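Local atomic coordinates of endoglucanase (Komagataeibacter sucrofermentans, PDB entry 6VC5), a protein that probably hydrolyses internal beta-1,4-glucosidic linkages in cellulose and related beta-glucans. Residues N88-D91 / G92-L95; L152-S155 / Y156-M159; N271-P274 / G275-A278; D299-S302 / A303-M307. All coordinates share one frame; numbering follows the deposited sequence.

Overall arrangement
The four contacts illustrate how chain turns and helix starts are fastened within the alpha-helical barrel of a family 8 hydrolase. They form two touching pairs. Contacts 1 and 2, deep in the chain with centres 10 Å apart, meet where Y156 packs against D91 and L94. Contacts 3 and 4, 9 Å apart between centres, bring together helices 274-282 and 300-313, with a probable hydrogen bond from G275 to S302. Contact 3 is only partly buried and relies on prolines and a tyrosine ring; contact 4, mostly buried, relies on capping and a doubly used carbonyl. Contact 1 surrounds a buried carboxylate, while contact 2 stacks an amide on a ring.

Contact 1: residues N88-D91 / G92-L95; sequences NATD and GDLL
G92 meets the preceding segment mainly through its backbone N, which makes a weak, strongly bent bond of 2.9 Å to D91 OD1. The D91 carboxylate is folded back to this point because CG lies between its own backbone N and carbonyl carbon (chi1 68°). Next comes D93, one turn into helix 90-106. Its N bonds to the O of A89, the N-cap residue, and its side chain turns back past the cap. There D93 OD2 accepts from N88 ND2 at 2.8 Å, almost along the C-O axis, with the amide and carboxylate only 12° from coplanar, although the two side chains cross nearly at right angles. Water 1 lies 2.9 Å from D93 OD1, well placed to donate to it, and accepts from A89 N. L94 follows with its N bonded to T90 O; its CD1 lies 4.0 Å from T90 CG2, the two side chains running alongside each other in the same direction. The T90 hydroxyl serves L138 O instead. L95 closes the turn with a 2.9 Å bond from its N to D91 O, and its CG rests 3.2 Å from that oxygen. Since F71 N also donates to D93 OD1, the buried carboxylate draws on a side-chain amide and a backbone N-H, and probably on a water, a setting that would probably favour its ionised form beside the start of the helix.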
loop_
_atom_site.group_PDB
_atom_site.type_symbol
_atom_site.label_atom_id
_atom_site.label_comp_id
_atom_site.label_asym_id
_atom_site.label_seq_id
_atom_site.Cartn_x
_atom_site.Cartn_y
_atom_site.Cartn_z
ATOM N N ASN A 88 1.917 -13.849 4.763
ATOM C CA ASN A 88 1.398 -12.904 3.788
ATOM C C ASN A 88 1.664 -11.475 4.244
ATOM O O ASN A 88 2.033 -11.213 5.398
ATOM C CB ASN A 88 -0.105 -13.116 3.609
ATOM C CG ASN A 88 -0.874 -12.730 4.845
ATOM O OD1 ASN A 88 -0.673 -13.315 5.918
ATOM N ND2 ASN A 88 -1.742 -11.719 4.716
ATOM N N ALA A 89 1.496 -10.548 3.308
ATOM C CA ALA A 89 1.506 -9.118 3.589
ATOM C C ALA A 89 0.181 -8.567 3.088
ATOM O O ALA A 89 -0.104 -8.613 1.885
ATOM C CB ALA A 89 2.680 -8.405 2.910
ATOM N N THR A 90 -0.624 -8.042 4.008
ATOM C CA THR A 90 -1.993 -7.688 3.663
ATOM C C THR A 90 -2.064 -6.597 2.596
ATOM O O THR A 90 -3.017 -6.569 1.808
ATOM C CB THR A 90 -2.718 -7.300 4.948
ATOM O OG1 THR A 90 -2.717 -8.431 5.831
ATOM C CG2 THR A 90 -4.169 -6.912 4.676
ATOM N N ASP A 91 -1.070 -5.704 2.523
ATOM C CA ASP A 91 -1.122 -4.693 1.474
ATOM C C ASP A 91 -0.936 -5.317 0.096
ATOM O O ASP A 91 -1.600 -4.911 -0.860
ATOM C CB ASP A 91 -0.163 -3.528 1.754
ATOM C CG ASP A 91 1.306 -3.904 1.661
ATOM O OD1 ASP A 91 1.674 -5.064 1.938
ATOM O OD2 ASP A 91 2.104 -2.986 1.351
ATOM N N GLY A 92 -0.066 -6.324 -0.015
ATOM C CA GLY A 92 0.039 -7.051 -1.272
ATOM C C GLY A 92 -1.259 -7.738 -1.655
ATOM O O GLY A 92 -1.715 -7.643 -2.801
ATOM N N ASP A 93 -1.884 -8.424 -0.693
ATOM C CA ASP A 93 -3.176 -9.060 -0.948
ATOM C C ASP A 93 -4.199 -8.047 -1.468
ATOM O O ASP A 93 -4.904 -8.301 -2.459
ATOM C CB ASP A 93 -3.698 -9.723 0.334
ATOM C CG ASP A 93 -2.701 -10.709 0.970
ATOM O OD1 ASP A 93 -1.964 -11.409 0.244
ATOM O OD2 ASP A 93 -2.683 -10.810 2.220
ATOM N N LEU A 94 -4.277 -6.873 -0.826
ATOM C CA LEU A 94 -5.287 -5.877 -1.190
ATOM C C LEU A 94 -4.977 -5.194 -2.520
ATOM O O LEU A 94 -5.904 -4.822 -3.251
ATOM C CB LEU A 94 -5.393 -4.827 -0.080
ATOM C CG LEU A 94 -6.103 -5.309 1.180
ATOM C CD1 LEU A 94 -5.996 -4.242 2.258
ATOM C CD2 LEU A 94 -7.565 -5.685 0.930
ATOM N N LEU A 95 -3.693 -5.013 -2.846
ATOM C CA LEU A 95 -3.320 -4.425 -4.135
ATOM C C LEU A 95 -3.647 -5.364 -5.288
ATOM O O LEU A 95 -4.176 -4.928 -6.323
ATOM C CB LEU A 95 -1.829 -4.083 -4.134
ATOM C CG LEU A 95 -1.444 -2.864 -3.295
ATOM C CD1 LEU A 95 0.051 -2.953 -3.008
ATOM C CD2 LEU A 95 -1.792 -1.562 -4.005
HETATM O O HOH W 1 0.885 -11.188 0.543
#

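Contact 2: residues L152-S155 / Y156-M159; sequences LNLS and YYVM
The ring of Y156 carries the side chain of N153 stacked over one face, and S155 OG lies at its edge, near the ring plane. The setting is a short 3-10 turn between strand 149-152 and helix 159-169, followed by two inverse gamma turns centred on Y157 and V158. N153 CB stands almost above the ring centre in a CH-pi contact, 3.9 Å from the centroid, while the amide continues across toward CE1, which N153 ND2 approaches to 3.4 Å. Amide and ring are only 15° from parallel. The second aromatic group, Y157, is met edge-on by L154 O and N153 O. Two successive bonds between residues three apart make the 3-10 turn: Y156 N to N153 O at 3.0 Å and Y157 N to L154 O at 3.1 Å. N153 reaches the Y156 ring because its CG is anti to the backbone N (chi1 -169°). The amide is held from both of its polar ends: OD1 accepts a short 2.6 Å bond from S155 OG and a weak one from S155 N, in the manner of an Asx turn, while ND2 donates to D222 OD2. These bonds should fix the amide's rotation and keep it flat on the ring. Y157 OH is satisfied by L137 N. Beside the turn, water 2 donates to L154 O at 2.9 Å and to Y157 O at 3.0 Å.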
loop_
_atom_site.group_PDB
_atom_site.type_symbol
_atom_site.label_atom_id
_atom_site.label_comp_id
_atom_site.label_asym_id
_atom_site.label_seq_id
_atom_site.Cartn_x
_atom_site.Cartn_y
_atom_site.Cartn_z
ATOM N N LEU A 152 -0.075 -2.939 14.018
ATOM C CA LEU A 152 -0.727 -2.590 12.771
ATOM C C LEU A 152 0.215 -1.758 11.919
ATOM O O LEU A 152 1.032 -0.985 12.434
ATOM C CB LEU A 152 -2.017 -1.777 13.029
ATOM C CG LEU A 152 -3.054 -2.386 13.966
ATOM C CD1 LEU A 152 -4.250 -1.435 14.111
ATOM C CD2 LEU A 152 -3.503 -3.745 13.447
ATOM N N ASN A 153 0.109 -1.926 10.611
ATOM C CA ASN A 153 0.768 -1.033 9.667
ATOM C C ASN A 153 -0.346 -0.225 9.015
ATOM O O ASN A 153 -1.137 -0.768 8.240
ATOM C CB ASN A 153 1.571 -1.835 8.650
ATOM C CG ASN A 153 2.477 -0.971 7.835
ATOM O OD1 ASN A 153 2.061 0.085 7.356
ATOM N ND2 ASN A 153 3.732 -1.384 7.691
ATOM N N LEU A 154 -0.425 1.067 9.347
ATOM C CA LEU A 154 -1.544 1.874 8.860
ATOM C C LEU A 154 -1.496 2.043 7.344
ATOM O O LEU A 154 -2.534 2.210 6.703
ATOM C CB LEU A 154 -1.563 3.229 9.581
ATOM C CG LEU A 154 -1.767 3.134 11.103
ATOM C CD1 LEU A 154 -1.675 4.509 11.744
ATOM C CD2 LEU A 154 -3.099 2.461 11.418
ATOM N N SER A 155 -0.305 1.978 6.746
ATOM C CA SER A 155 -0.187 2.054 5.296
ATOM C C SER A 155 -0.711 0.813 4.595
ATOM O O SER A 155 -0.809 0.820 3.365
ATOM C CB SER A 155 1.271 2.283 4.874
ATOM O OG SER A 155 2.041 1.088 4.953
ATOM N N TYR A 156 -1.033 -0.258 5.330
ATOM C CA TYR A 156 -1.646 -1.407 4.680
ATOM C C TYR A 156 -3.148 -1.234 4.517
ATOM O O TYR A 156 -3.785 -2.080 3.878
ATOM C CB TYR A 156 -1.347 -2.715 5.429
ATOM C CG TYR A 156 0.086 -3.225 5.345
ATOM C CD1 TYR A 156 1.133 -2.401 4.927
ATOM C CD2 TYR A 156 0.392 -4.529 5.701
ATOM C CE1 TYR A 156 2.447 -2.869 4.878
ATOM C CE2 TYR A 156 1.695 -5.003 5.655
ATOM C CZ TYR A 156 2.715 -4.180 5.247
ATOM O OH TYR A 156 4.007 -4.665 5.202
ATOM N N TYR A 157 -3.727 -0.167 5.080
ATOM C CA TYR A 157 -5.117 0.200 4.811
ATOM C C TYR A 157 -5.152 0.849 3.433
ATOM O O TYR A 157 -5.162 2.076 3.275
ATOM C CB TYR A 157 -5.645 1.147 5.878
ATOM C CG TYR A 157 -6.076 0.480 7.162
ATOM C CD1 TYR A 157 -7.418 0.229 7.417
ATOM C CD2 TYR A 157 -5.142 0.119 8.126
ATOM C CE1 TYR A 157 -7.822 -0.367 8.599
ATOM C CE2 TYR A 157 -5.534 -0.481 9.314
ATOM C CZ TYR A 157 -6.878 -0.717 9.545
ATOM O OH TYR A 157 -7.263 -1.310 10.730
ATOM N N VAL A 158 -5.131 -0.003 2.415
ATOM C CA VAL A 158 -5.185 0.448 1.030
ATOM C C VAL A 158 -6.627 0.866 0.781
ATOM O O VAL A 158 -7.448 0.080 0.290
ATOM C CB VAL A 158 -4.693 -0.663 0.083
ATOM C CG1 VAL A 158 -4.731 -0.206 -1.382
ATOM C CG2 VAL A 158 -3.275 -1.112 0.467
ATOM N N MET A 159 -6.948 2.102 1.152
ATOM C CA MET A 159 -8.351 2.498 1.236
ATOM C C MET A 159 -9.139 2.322 -0.061
ATOM O O MET A 159 -10.284 1.853 0.019
ATOM C CB MET A 159 -8.481 3.900 1.854
ATOM C CG MET A 159 -8.119 3.965 3.353
ATOM S SD MET A 159 -9.216 3.001 4.445
ATOM C CE MET A 159 -8.871 3.756 6.062
HETATM O O HOH W 2 -3.423 4.108 4.695
#

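Contact 3: residues N271-P274 / G275-A278; sequences NAPP and GYLA
P274 and Y276 dominate this turn, with G275 between them. The carbonyl O of P274 accepts A278 N at 3.0 Å, and L277 CB lies 3.3 Å from the same P274 oxygen. The N-H of G275 is directed to S302 OG of helix 300-313, a probable hydrogen bond. The Y276 side chain packs against A272 and P273. The methyl of A272 rests on one face of its ring, a CH-pi contact with CB 3.7 Å from the centroid and displaced toward the CG and CD2 side; A272 CB comes within 3.3 Å of Y276 CD2, which is tight packing. The arrangement is that of an Ala-Pro-Pro loop leading into helix 274-282. Proline is well suited to the first turn of a helix, where backbone nitrogens have no carbonyl of the helix behind them to bond, so its lack of an N-H costs nothing. The same start of the helix is tied to the loop by Y276 N, which donates to P273 O at 3.0 Å. The ring leans back over the loop because Y276 CG is anti to its carbonyl carbon (chi1 -80°), and this brings CD1 to 3.9 Å from P273 CD, the pyrrolidine crossing the ring obliquely. Y276 OH is hydrogen-bonded to G258 O.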
loop_
_atom_site.group_PDB
_atom_site.type_symbol
_atom_site.label_atom_id
_atom_site.label_comp_id
_atom_site.label_asym_id
_atom_site.label_seq_id
_atom_site.Cartn_x
_atom_site.Cartn_y
_atom_site.Cartn_z
ATOM N N ASN A 271 17.733 13.413 2.060
ATOM C CA ASN A 271 16.379 13.766 1.667
ATOM C C ASN A 271 15.676 12.555 1.058
ATOM O O ASN A 271 16.297 11.576 0.632
ATOM C CB ASN A 271 16.383 14.917 0.658
ATOM C CG ASN A 271 17.070 16.167 1.182
ATOM O OD1 ASN A 271 16.810 16.635 2.295
ATOM N ND2 ASN A 271 17.939 16.735 0.353
ATOM N N ALA A 272 14.352 12.651 1.022
ATOM C CA ALA A 272 13.505 11.607 0.493
ATOM C C ALA A 272 13.651 11.494 -1.020
ATOM O O ALA A 272 14.089 12.434 -1.687
ATOM C CB ALA A 272 12.060 11.972 0.803
ATOM N N PRO A 273 13.270 10.352 -1.586
ATOM C CA PRO A 273 13.222 10.228 -3.045
ATOM C C PRO A 273 12.048 10.998 -3.622
ATOM O O PRO A 273 11.152 11.443 -2.885
ATOM C CB PRO A 273 13.032 8.721 -3.246
ATOM C CG PRO A 273 12.220 8.315 -2.048
ATOM C CD PRO A 273 12.792 9.129 -0.909
ATOM N N PRO A 274 12.008 11.161 -4.951
ATOM C CA PRO A 274 10.916 11.926 -5.582
ATOM C C PRO A 274 9.528 11.382 -5.324
ATOM O O PRO A 274 8.563 12.154 -5.397
ATOM C CB PRO A 274 11.254 11.858 -7.079
ATOM C CG PRO A 274 12.717 11.624 -7.131
ATOM C CD PRO A 274 13.090 10.848 -5.902
ATOM N N GLY A 275 9.375 10.088 -5.042
ATOM C CA GLY A 275 8.049 9.587 -4.720
ATOM C C GLY A 275 7.413 10.283 -3.528
ATOM O O GLY A 275 6.183 10.436 -3.473
ATOM N N TYR A 276 8.218 10.700 -2.537
ATOM C CA TYR A 276 7.610 11.441 -1.432
ATOM C C TYR A 276 7.088 12.787 -1.905
ATOM O O TYR A 276 6.069 13.278 -1.408
ATOM C CB TYR A 276 8.621 11.742 -0.329
ATOM C CG TYR A 276 8.943 10.649 0.642
ATOM C CD1 TYR A 276 9.087 9.324 0.239
ATOM C CD2 TYR A 276 9.171 10.954 1.980
ATOM C CE1 TYR A 276 9.438 8.328 1.163
ATOM C CE2 TYR A 276 9.527 9.968 2.905
ATOM C CZ TYR A 276 9.661 8.663 2.489
ATOM O OH TYR A 276 10.015 7.682 3.390
ATOM N N LEU A 277 7.823 13.435 -2.805
ATOM C CA LEU A 277 7.356 14.702 -3.351
ATOM C C LEU A 277 6.049 14.512 -4.102
ATOM O O LEU A 277 5.166 15.375 -4.045
ATOM C CB LEU A 277 8.435 15.295 -4.260
ATOM C CG LEU A 277 8.134 16.588 -5.002
ATOM C CD1 LEU A 277 7.884 17.705 -4.027
ATOM C CD2 LEU A 277 9.301 16.924 -5.904
ATOM N N ALA A 278 5.906 13.382 -4.805
ATOM C CA ALA A 278 4.637 13.078 -5.458
ATOM C C ALA A 278 3.496 13.011 -4.445
ATOM O O ALA A 278 2.432 13.602 -4.657
ATOM C CB ALA A 278 4.757 11.765 -6.223
#

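Contact 4: residues D299-S302 / A303-M307; sequences DYYS and AALTM
From A303 to T306 each backbone N bonds to the carbonyl O four residues earlier, D299 through S302, at 2.9 to 3.1 Å, as a regular alpha helix requires. S302 O is shared by two donors of one residue: T306 N and, at 2.8 Å, T306 OG1, which approach from opposite faces of the carbonyl plane. The hydroxyl can fold back to the oxygen because OG1 stands beside its own backbone N (chi1 -60°). Water 3 spans the same two residues, donating to T306 OG1 at 2.9 Å and lying at an equal distance from S302 OG, which is also bonded to G275 N of helix 274-282. This is the opening of helix 300-313, with D299 as N-cap: its OD1 accepts S302 N at 2.9 Å, nearly along the C-O axis and with an N-H angle of 162°, so a first-turn N-H that has no carbonyl within the helix to bond is satisfied. On another side of the helix Y301 and L305 lie alongside each other and point the same way. L305 CD2 is 4.1 Å from Y301 CE2 and 3.9 Å from Y301 OH, approaching the ring obliquely. Y301 OH bonds to Y221 O, and the Y221 ring meets the Y301 ring edge-to-face; L305 continues onto Y276 and V279 of helix 274-282.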
loop_
_atom_site.group_PDB
_atom_site.type_symbol
_atom_site.label_atom_id
_atom_site.label_comp_id
_atom_site.label_asym_id
_atom_site.label_seq_id
_atom_site.Cartn_x
_atom_site.Cartn_y
_atom_site.Cartn_z
ATOM N N ASP A 299 15.281 4.901 -7.934
ATOM C CA ASP A 299 15.206 3.490 -7.589
ATOM C C ASP A 299 13.779 2.989 -7.752
ATOM O O ASP A 299 12.843 3.756 -7.994
ATOM C CB ASP A 299 15.756 3.201 -6.177
ATOM C CG ASP A 299 14.994 3.930 -5.060
ATOM O OD1 ASP A 299 13.867 4.417 -5.275
ATOM O OD2 ASP A 299 15.535 4.003 -3.930
ATOM N N TYR A 300 13.635 1.675 -7.596
ATOM C CA TYR A 300 12.338 1.024 -7.730
ATOM C C TYR A 300 11.321 1.560 -6.722
ATOM O O TYR A 300 10.157 1.791 -7.071
ATOM C CB TYR A 300 12.532 -0.477 -7.543
ATOM C CG TYR A 300 11.262 -1.241 -7.362
ATOM C CD1 TYR A 300 10.554 -1.694 -8.463
ATOM C CD2 TYR A 300 10.758 -1.502 -6.098
ATOM C CE1 TYR A 300 9.378 -2.391 -8.306
ATOM C CE2 TYR A 300 9.577 -2.199 -5.933
ATOM C CZ TYR A 300 8.894 -2.644 -7.048
ATOM O OH TYR A 300 7.717 -3.343 -6.898
ATOM N N TYR A 301 11.723 1.724 -5.461
ATOM C CA TYR A 301 10.775 2.196 -4.455
ATOM C C TYR A 301 10.144 3.513 -4.888
ATOM O O TYR A 301 8.921 3.692 -4.821
ATOM C CB TYR A 301 11.491 2.385 -3.112
ATOM C CG TYR A 301 10.593 3.042 -2.098
ATOM C CD1 TYR A 301 9.739 2.286 -1.308
ATOM C CD2 TYR A 301 10.567 4.423 -1.962
ATOM C CE1 TYR A 301 8.885 2.890 -0.396
ATOM C CE2 TYR A 301 9.728 5.031 -1.067
ATOM C CZ TYR A 301 8.892 4.257 -0.283
ATOM O OH TYR A 301 8.059 4.876 0.602
ATOM N N SER A 302 10.977 4.456 -5.314
ATOM C CA SER A 302 10.478 5.773 -5.686
ATOM C C SER A 302 9.592 5.689 -6.924
ATOM O O SER A 302 8.558 6.371 -7.010
ATOM C CB SER A 302 11.665 6.702 -5.948
ATOM O OG SER A 302 11.227 8.030 -6.147
ATOM N N ALA A 303 9.975 4.855 -7.894
ATOM C CA ALA A 303 9.190 4.719 -9.116
ATOM C C ALA A 303 7.784 4.190 -8.826
ATOM O O ALA A 303 6.794 4.701 -9.358
ATOM C CB ALA A 303 9.915 3.804 -10.104
ATOM N N ALA A 304 7.677 3.166 -7.976
ATOM C CA ALA A 304 6.365 2.621 -7.653
ATOM C C ALA A 304 5.503 3.635 -6.905
ATOM O O ALA A 304 4.306 3.765 -7.190
ATOM C CB ALA A 304 6.513 1.318 -6.861
ATOM N N LEU A 305 6.093 4.372 -5.961
ATOM C CA LEU A 305 5.316 5.364 -5.220
ATOM C C LEU A 305 4.843 6.497 -6.131
ATOM O O LEU A 305 3.703 6.972 -6.009
ATOM C CB LEU A 305 6.148 5.899 -4.050
ATOM C CG LEU A 305 5.466 6.882 -3.097
ATOM C CD1 LEU A 305 4.222 6.289 -2.439
ATOM C CD2 LEU A 305 6.468 7.304 -2.031
ATOM N N THR A 306 5.705 6.938 -7.051
ATOM C CA THR A 306 5.318 7.957 -8.017
ATOM C C THR A 306 4.178 7.468 -8.904
ATOM O O THR A 306 3.204 8.195 -9.130
ATOM C CB THR A 306 6.547 8.344 -8.839
ATOM O OG1 THR A 306 7.558 8.861 -7.961
ATOM C CG2 THR A 306 6.200 9.426 -9.881
ATOM N N MET A 307 4.254 6.218 -9.381
ATOM C CA MET A 307 3.158 5.668 -10.174
ATOM C C MET A 307 1.847 5.650 -9.393
ATOM O O MET A 307 0.789 5.980 -9.947
ATOM C CB MET A 307 3.483 4.253 -10.647
ATOM C CG MET A 307 4.410 4.139 -11.822
ATOM S SD MET A 307 3.751 4.653 -13.443
ATOM C CE MET A 307 1.967 4.792 -13.251
HETATM O O HOH W 3 10.314 8.602 -8.794
#